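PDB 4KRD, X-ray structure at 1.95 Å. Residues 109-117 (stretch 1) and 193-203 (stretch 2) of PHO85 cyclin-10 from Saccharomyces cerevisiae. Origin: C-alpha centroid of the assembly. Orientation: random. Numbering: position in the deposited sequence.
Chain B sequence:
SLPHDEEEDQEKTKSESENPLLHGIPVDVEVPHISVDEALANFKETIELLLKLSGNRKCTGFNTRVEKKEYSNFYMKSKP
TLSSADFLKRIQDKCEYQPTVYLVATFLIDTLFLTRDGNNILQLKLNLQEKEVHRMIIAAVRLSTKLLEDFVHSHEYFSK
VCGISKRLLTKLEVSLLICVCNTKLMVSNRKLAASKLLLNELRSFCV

Stretch 1, residues 109-117: IDTLFLTRD
Stretch 2, residues 193-203: AASKLLLNELR

Residues at least 82 apart in sequence touch here through a handful of side chains, burying 314 Å² in all. Residues 193-203 form one continuous helix that begins earlier in the chain. Residues 109-113 are the last turn of another helix; Leu114 is the first residue to leave helical phi/psi, at -125/143, and 114-116 run on as a short strand, with Thr115 at -135/-172 and Arg116 at -126/143. The helix axes approach to 11.0 Å with a signed crossing angle of 56° between their N-to-C directions; strand and helix axes come within 12.0 Å at 82°. The register is set by Asp110 and Ser195, whose CA atoms lie 7.2 Å apart.

Three residues carry most of the covered area, Asp110, Leu198 and Arg116, with Leu114 close behind. Asp110 is buried and points its CA-to-CB bond toward the partner helix, with chi1 at -77° (m) and chi2 at -27°. Asp110 OD2 lies 3.6 Å from Ser195 CA and 3.5 Å from Leu198 CD1, so the short side chain packs directly on the helix surface. A buried carboxylate needs polar company, and one water supplies part of it: water 1 donates to Asp110 OD1 at 2.8 Å and to Ser195 O at 2.7 Å, bridging side chain to backbone. Ser195, chi1 p, sets its CA-to-CB bond sideways, and Asp110 OD2 lies nearer Ser195 CA (3.6 Å) than Ser195 CB (4.2 Å).

Leu198, one turn further along, points toward stretch 1 in the m,t rotamer (-65°, 164°). Its two methyls meet different neighbours: CD1 touches the carboxylate of Asp110, while Leu198 CD2 lies 3.8 Å from Arg116 NH2. Leucine suits this place because it fills the space between two polar groups with a branched, apolar end.

Arg116 works at longer range. Its CA-to-CB bond points sideways, yet an extended chain (chi1 -68°, chi2 -173°, chi3 -174°, then chi4 -81°) brings the guanidinium to Glu201. That residue points toward stretch 1 and is extended too, with chi1 -170°, chi2 173° and chi3 -1°. The result is a two-pronged salt bridge: Arg116 NH2 donates to Glu201 OE1 at 2.7 Å and 161°, and Arg116 NH1 donates to Glu201 OE2 at 3.1 Å and 169°. Glu201 OE1 sits at the guanidinium edge, near its plane, so the charged groups meet with favourable hydrogen-bond directions. Both residues are partly exposed, a setting that suits long charged side chains.

Leu114 and Leu202 supply the greasy counterpart. Both are buried, both point toward the opposing stretch, and both are m,t (-62°, 163° and -77°, 168°); Leu114 CD1 meets Leu202 CD1 at 4.0 Å. The rules to read are spacing and alternation. On the helix, Ser195, Leu198, Glu201 and Leu202 recur at intervals that keep them on a shared side, while on the strand Leu114 and Arg116 make contact and Thr115 between them stays out of reach.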

# COMPACT_ATOMS: atom_id res chain seq x y z
N ILE B 109 -2.58 -11.50 -14.58
CA ILE B 109 -2.45 -12.73 -15.35
C ILE B 109 -1.15 -12.76 -16.16
O ILE B 109 -0.51 -13.81 -16.27
CB ILE B 109 -3.71 -13.01 -16.22
CG1 ILE B 109 -3.92 -11.91 -17.25
CG2 ILE B 109 -4.96 -13.18 -15.35
CD1 ILE B 109 -4.90 -12.32 -18.37
N ASP B 110 -0.75 -11.60 -16.70
CA ASP B 110 0.56 -11.40 -17.35
C ASP B 110 1.69 -11.89 -16.47
O ASP B 110 2.56 -12.62 -16.90
CB ASP B 110 0.84 -9.91 -17.60
CG ASP B 110 0.08 -9.34 -18.80
OD1 ASP B 110 -0.23 -10.09 -19.73
OD2 ASP B 110 -0.15 -8.10 -18.80
N THR B 111 1.70 -11.45 -15.21
CA THR B 111 2.82 -11.75 -14.35
C THR B 111 2.77 -13.19 -13.83
O THR B 111 3.80 -13.77 -13.47
CB THR B 111 2.97 -10.70 -13.22
OG1 THR B 111 4.28 -10.81 -12.63
CG2 THR B 111 1.90 -10.91 -12.16
N LEU B 112 1.58 -13.78 -13.79
CA LEU B 112 1.47 -15.18 -13.43
C LEU B 112 2.03 -16.09 -14.54
O LEU B 112 2.73 -17.08 -14.28
CB LEU B 112 0.01 -15.54 -13.13
CG LEU B 112 -0.33 -17.00 -12.77
CD1 LEU B 112 0.59 -17.57 -11.68
CD2 LEU B 112 -1.82 -17.16 -12.39
N PHE B 113 1.73 -15.75 -15.79
CA PHE B 113 1.99 -16.70 -16.89
C PHE B 113 3.24 -16.41 -17.72
O PHE B 113 3.74 -17.28 -18.42
CB PHE B 113 0.76 -16.83 -17.80
CG PHE B 113 -0.40 -17.53 -17.14
CD1 PHE B 113 -0.39 -18.91 -16.98
CD2 PHE B 113 -1.49 -16.82 -16.66
CE1 PHE B 113 -1.44 -19.55 -16.35
CE2 PHE B 113 -2.54 -17.47 -16.03
CZ PHE B 113 -2.51 -18.84 -15.88
N LEU B 114 3.74 -15.18 -17.64
CA LEU B 114 4.85 -14.74 -18.48
C LEU B 114 6.04 -14.20 -17.70
O LEU B 114 5.87 -13.50 -16.68
CB LEU B 114 4.38 -13.63 -19.43
CG LEU B 114 3.28 -13.96 -20.45
CD1 LEU B 114 2.65 -12.68 -21.00
CD2 LEU B 114 3.83 -14.82 -21.57
N THR B 115 7.23 -14.50 -18.19
CA THR B 115 8.44 -13.78 -17.78
C THR B 115 9.27 -13.45 -19.03
O THR B 115 8.81 -13.65 -20.16
CB THR B 115 9.26 -14.62 -16.77
OG1 THR B 115 10.33 -13.84 -16.24
CG2 THR B 115 9.83 -15.86 -17.44
N ARG B 116 10.48 -12.94 -18.83
CA ARG B 116 11.44 -12.77 -19.92
C ARG B 116 12.73 -13.45 -19.53
O ARG B 116 13.12 -13.41 -18.36
CB ARG B 116 11.75 -11.30 -20.19
CG ARG B 116 10.62 -10.51 -20.77
CD ARG B 116 11.09 -9.13 -21.15
NE ARG B 116 9.97 -8.30 -21.59
CZ ARG B 116 9.47 -8.36 -22.81
NH1 ARG B 116 10.00 -9.19 -23.71
NH2 ARG B 116 8.45 -7.58 -23.15
N ASP B 117 13.39 -14.06 -20.50
CA ASP B 117 14.65 -14.73 -20.24
C ASP B 117 15.81 -13.74 -20.25
O ASP B 117 15.60 -12.52 -20.26
CB ASP B 117 14.88 -15.88 -21.23
CG ASP B 117 15.14 -15.39 -22.65
OD1 ASP B 117 15.39 -14.18 -22.87
OD2 ASP B 117 15.09 -16.23 -23.57
N ALA B 193 0.54 0.33 -18.27
CA ALA B 193 0.97 0.37 -19.66
C ALA B 193 1.32 -1.02 -20.17
O ALA B 193 0.88 -1.41 -21.25
CB ALA B 193 2.16 1.29 -19.82
N ALA B 194 2.11 -1.76 -19.39
CA ALA B 194 2.57 -3.09 -19.78
C ALA B 194 1.42 -4.02 -20.18
O ALA B 194 1.60 -4.87 -21.05
CB ALA B 194 3.41 -3.72 -18.67
N SER B 195 0.26 -3.87 -19.55
CA SER B 195 -0.86 -4.76 -19.85
C SER B 195 -1.19 -4.73 -21.35
O SER B 195 -1.47 -5.78 -21.94
CB SER B 195 -2.10 -4.43 -19.01
OG SER B 195 -2.69 -3.21 -19.40
N LYS B 196 -1.15 -3.55 -21.94
CA LYS B 196 -1.41 -3.41 -23.37
C LYS B 196 -0.17 -3.70 -24.23
O LYS B 196 -0.28 -4.30 -25.30
CB LYS B 196 -1.98 -2.02 -23.70
CG LYS B 196 -2.37 -1.88 -25.17
CD LYS B 196 -2.92 -0.49 -25.50
CE LYS B 196 -3.35 -0.41 -26.96
NZ LYS B 196 -4.00 0.88 -27.31
N LEU B 197 1.00 -3.27 -23.78
CA LEU B 197 2.22 -3.53 -24.53
C LEU B 197 2.56 -5.02 -24.64
O LEU B 197 3.03 -5.49 -25.68
CB LEU B 197 3.39 -2.72 -23.96
CG LEU B 197 3.14 -1.21 -23.84
CD1 LEU B 197 4.34 -0.48 -23.24
CD2 LEU B 197 2.77 -0.59 -25.19
N LEU B 198 2.31 -5.79 -23.58
CA LEU B 198 2.56 -7.24 -23.63
C LEU B 198 1.58 -7.96 -24.56
O LEU B 198 1.93 -8.94 -25.21
CB LEU B 198 2.50 -7.86 -22.23
CG LEU B 198 3.59 -7.41 -21.25
CD1 LEU B 198 3.23 -7.78 -19.81
CD2 LEU B 198 4.95 -7.99 -21.63
N LEU B 199 0.34 -7.47 -24.59
CA LEU B 199 -0.67 -8.03 -25.48
C LEU B 199 -0.27 -7.80 -26.93
O LEU B 199 -0.43 -8.69 -27.77
CB LEU B 199 -2.01 -7.35 -25.21
CG LEU B 199 -3.10 -7.61 -26.23
CD1 LEU B 199 -3.43 -9.09 -26.27
CD2 LEU B 199 -4.34 -6.78 -25.93
N ASN B 200 0.24 -6.61 -27.23
CA ASN B 200 0.73 -6.31 -28.58
C ASN B 200 1.89 -7.23 -28.96
O ASN B 200 1.92 -7.77 -30.07
CB ASN B 200 1.13 -4.83 -28.71
CG ASN B 200 -0.07 -3.90 -28.71
OD1 ASN B 200 -1.22 -4.35 -28.78
ND2 ASN B 200 0.18 -2.61 -28.64
N GLU B 201 2.82 -7.43 -28.04
CA GLU B 201 3.95 -8.33 -28.28
C GLU B 201 3.50 -9.78 -28.52
O GLU B 201 3.97 -10.43 -29.45
CB GLU B 201 4.97 -8.24 -27.14
CG GLU B 201 6.29 -8.97 -27.42
CD GLU B 201 7.33 -8.72 -26.34
OE1 GLU B 201 7.03 -7.97 -25.39
OE2 GLU B 201 8.45 -9.27 -26.44
N LEU B 202 2.58 -10.27 -27.71
CA LEU B 202 2.07 -11.63 -27.89
C LEU B 202 1.34 -11.75 -29.23
O LEU B 202 1.54 -12.69 -30.00
CB LEU B 202 1.08 -11.98 -26.79
CG LEU B 202 1.66 -12.33 -25.43
CD1 LEU B 202 0.54 -12.36 -24.39
CD2 LEU B 202 2.36 -13.67 -25.52
N ARG B 203 0.49 -10.77 -29.47
CA ARG B 203 -0.29 -10.67 -30.68
C ARG B 203 0.63 -10.84 -31.89
O ARG B 203 0.28 -11.52 -32.84
CB ARG B 203 -1.00 -9.31 -30.70
CG ARG B 203 -2.16 -9.20 -31.66
CD ARG B 203 -3.29 -8.41 -31.03
NE ARG B 203 -2.93 -7.04 -30.69
CZ ARG B 203 -3.78 -6.16 -30.16
NH1 ARG B 203 -5.04 -6.52 -29.93
NH2 ARG B 203 -3.39 -4.92 -29.88
O HOH W 1 -1.51 -8.48 -21.70